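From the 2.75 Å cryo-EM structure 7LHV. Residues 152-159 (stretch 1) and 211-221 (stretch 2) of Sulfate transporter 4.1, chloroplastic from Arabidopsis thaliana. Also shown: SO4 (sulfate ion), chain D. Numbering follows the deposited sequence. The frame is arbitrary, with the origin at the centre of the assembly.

Stretch 1 (152-159) VALVSLLV
Stretch 2, residues 211-221: GFTSASAIVIG

Stretch 1 enters a helix at Ala153; all of stretch 2 is helical. Helical phi/psi values lie near -65/-42. The axes approach to 10.4 Å, with 68° between their N-to-C directions. CA atoms pair Leu154 with Ser216 and Leu157 with Ile220, each at 7.1 Å. No hydrogen bond crosses, so the contact is mainly apolar packing.

Val152 (phi/psi -131/163, chi1 m) is the N-cap. Its O accepts from Ser156 N at 3.1 Å and Ser156 OG (chi1 m) at 2.8 Å. Ala153 N, free at the helix start, donates to sulfate O3 at 3.2 Å, nearly linearly. Ala153 CB points toward stretch 2 and lies 4.1 Å from Ile220 CD1 (Ile220 m, t).

Leu154 (t, p) leaves sideways, but its end reaches across. Its CD1 sits 3.6 Å from Ser216 OG and 4.0 Å from Phe212 CE2. Ser216 (m) turns its hydroxyl back to its own helix: OG donates to Phe212 O at 3.0 Å, satisfying the polar group beside leucine. Val155 (t) is out of reach of stretch 2.

Leu157 (t, p) points toward stretch 2. Its CD2 lies 3.7 Å from Ser216 CB and 3.8 Å from Ile220 CG1; Leu157 CD1 is 4.4 Å from Val219 CG1 (Val219 t). Leu158 (m, t) brings CD2 to the Phe212 ring edge, 4.4 Å from CZ (Phe212 chi1 t, chi2 72°). Val159 (t) makes no contact with stretch 2.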

# COMPACT_ATOMS: atom_id res chain seq x y z
N VAL A 152 -16.81 23.46 3.53
CA VAL A 152 -17.44 22.52 2.61
C VAL A 152 -18.17 21.47 3.44
O VAL A 152 -17.95 21.32 4.64
CB VAL A 152 -16.43 21.85 1.66
CG1 VAL A 152 -15.69 22.90 0.85
CG2 VAL A 152 -15.45 21.00 2.43
N ALA A 153 -19.07 20.75 2.78
CA ALA A 153 -19.91 19.78 3.49
C ALA A 153 -19.08 18.65 4.07
O ALA A 153 -19.28 18.26 5.23
CB ALA A 153 -20.99 19.24 2.56
N LEU A 154 -18.14 18.10 3.30
CA LEU A 154 -17.41 16.92 3.73
C LEU A 154 -16.46 17.24 4.88
O LEU A 154 -16.40 16.50 5.87
CB LEU A 154 -16.65 16.31 2.56
CG LEU A 154 -15.98 14.97 2.83
CD1 LEU A 154 -17.01 13.96 3.29
CD2 LEU A 154 -15.27 14.47 1.58
N VAL A 155 -15.70 18.33 4.77
CA VAL A 155 -14.77 18.69 5.83
C VAL A 155 -15.53 19.06 7.10
O VAL A 155 -15.10 18.74 8.21
CB VAL A 155 -13.84 19.82 5.36
CG1 VAL A 155 -13.14 20.46 6.54
CG2 VAL A 155 -12.83 19.28 4.38
N SER A 156 -16.68 19.73 6.95
CA SER A 156 -17.50 20.03 8.12
C SER A 156 -18.01 18.75 8.78
O SER A 156 -18.03 18.65 10.01
CB SER A 156 -18.68 20.92 7.72
OG SER A 156 -18.22 22.19 7.29
N LEU A 157 -18.41 17.76 7.97
CA LEU A 157 -18.84 16.49 8.53
C LEU A 157 -17.71 15.79 9.28
O LEU A 157 -17.92 15.24 10.36
CB LEU A 157 -19.37 15.58 7.42
CG LEU A 157 -19.65 14.14 7.82
CD1 LEU A 157 -20.82 14.06 8.78
CD2 LEU A 157 -19.90 13.30 6.59
N LEU A 158 -16.50 15.80 8.71
CA LEU A 158 -15.37 15.16 9.38
C LEU A 158 -15.01 15.88 10.67
O LEU A 158 -14.69 15.23 11.68
CB LEU A 158 -14.16 15.11 8.44
CG LEU A 158 -14.37 14.32 7.15
CD1 LEU A 158 -13.15 14.43 6.26
CD2 LEU A 158 -14.68 12.88 7.46
N VAL A 159 -15.04 17.21 10.66
CA VAL A 159 -14.77 17.98 11.86
C VAL A 159 -15.80 17.66 12.94
O VAL A 159 -15.46 17.46 14.11
CB VAL A 159 -14.75 19.49 11.53
CG1 VAL A 159 -14.89 20.31 12.79
CG2 VAL A 159 -13.47 19.84 10.81
N GLY A 211 -17.99 6.83 -3.90
CA GLY A 211 -18.85 6.10 -2.98
C GLY A 211 -18.80 6.66 -1.58
O GLY A 211 -19.84 6.80 -0.92
N PHE A 212 -17.60 6.99 -1.10
CA PHE A 212 -17.47 7.59 0.22
C PHE A 212 -18.21 8.93 0.29
O PHE A 212 -18.89 9.22 1.28
CB PHE A 212 -16.00 7.76 0.57
CG PHE A 212 -15.76 8.54 1.83
CD1 PHE A 212 -16.03 7.99 3.06
CD2 PHE A 212 -15.24 9.83 1.77
CE1 PHE A 212 -15.81 8.71 4.22
CE2 PHE A 212 -15.02 10.55 2.92
CZ PHE A 212 -15.30 9.99 4.15
N THR A 213 -18.09 9.74 -0.76
CA THR A 213 -18.76 11.03 -0.78
C THR A 213 -20.28 10.88 -0.82
O THR A 213 -21.00 11.63 -0.16
CB THR A 213 -18.27 11.85 -1.97
OG1 THR A 213 -16.85 12.03 -1.87
CG2 THR A 213 -18.93 13.22 -1.98
N SER A 214 -20.78 9.91 -1.59
CA SER A 214 -22.22 9.68 -1.63
C SER A 214 -22.75 9.24 -0.27
O SER A 214 -23.80 9.73 0.19
CB SER A 214 -22.56 8.64 -2.70
OG SER A 214 -22.03 9.01 -3.95
N ALA A 215 -22.05 8.31 0.38
CA ALA A 215 -22.47 7.88 1.71
C ALA A 215 -22.42 9.03 2.70
O ALA A 215 -23.31 9.18 3.55
CB ALA A 215 -21.61 6.71 2.18
N SER A 216 -21.37 9.86 2.62
CA SER A 216 -21.28 11.02 3.49
C SER A 216 -22.43 11.99 3.25
O SER A 216 -22.95 12.59 4.19
CB SER A 216 -19.94 11.72 3.29
OG SER A 216 -18.88 10.93 3.79
N ALA A 217 -22.82 12.17 1.99
CA ALA A 217 -23.94 13.06 1.68
C ALA A 217 -25.24 12.54 2.29
O ALA A 217 -26.03 13.31 2.85
CB ALA A 217 -24.09 13.23 0.17
N ILE A 218 -25.48 11.23 2.18
CA ILE A 218 -26.68 10.66 2.78
C ILE A 218 -26.65 10.82 4.30
O ILE A 218 -27.66 11.16 4.93
CB ILE A 218 -26.85 9.19 2.37
CG1 ILE A 218 -27.19 9.09 0.89
CG2 ILE A 218 -27.94 8.52 3.19
CD1 ILE A 218 -27.19 7.68 0.36
N VAL A 219 -25.49 10.59 4.91
CA VAL A 219 -25.36 10.76 6.36
C VAL A 219 -25.61 12.21 6.76
O VAL A 219 -26.28 12.48 7.77
CB VAL A 219 -23.98 10.27 6.83
CG1 VAL A 219 -23.68 10.77 8.23
CG2 VAL A 219 -23.91 8.76 6.78
N ILE A 220 -25.09 13.16 5.98
CA ILE A 220 -25.29 14.57 6.29
C ILE A 220 -26.77 14.94 6.21
O ILE A 220 -27.30 15.63 7.09
CB ILE A 220 -24.45 15.44 5.33
CG1 ILE A 220 -22.96 15.34 5.68
CG2 ILE A 220 -24.90 16.88 5.39
CD1 ILE A 220 -22.05 15.82 4.58
N GLY A 221 -27.45 14.47 5.17
CA GLY A 221 -28.88 14.75 5.06
C GLY A 221 -29.68 14.16 6.20
O GLY A 221 -30.57 14.81 6.76
S SO4 D . -19.33 21.73 -1.51
O1 SO4 D . -20.40 21.44 -2.46
O2 SO4 D . -18.05 21.58 -2.18
O3 SO4 D . -19.40 20.79 -0.40
O4 SO4 D . -19.47 23.09 -1.01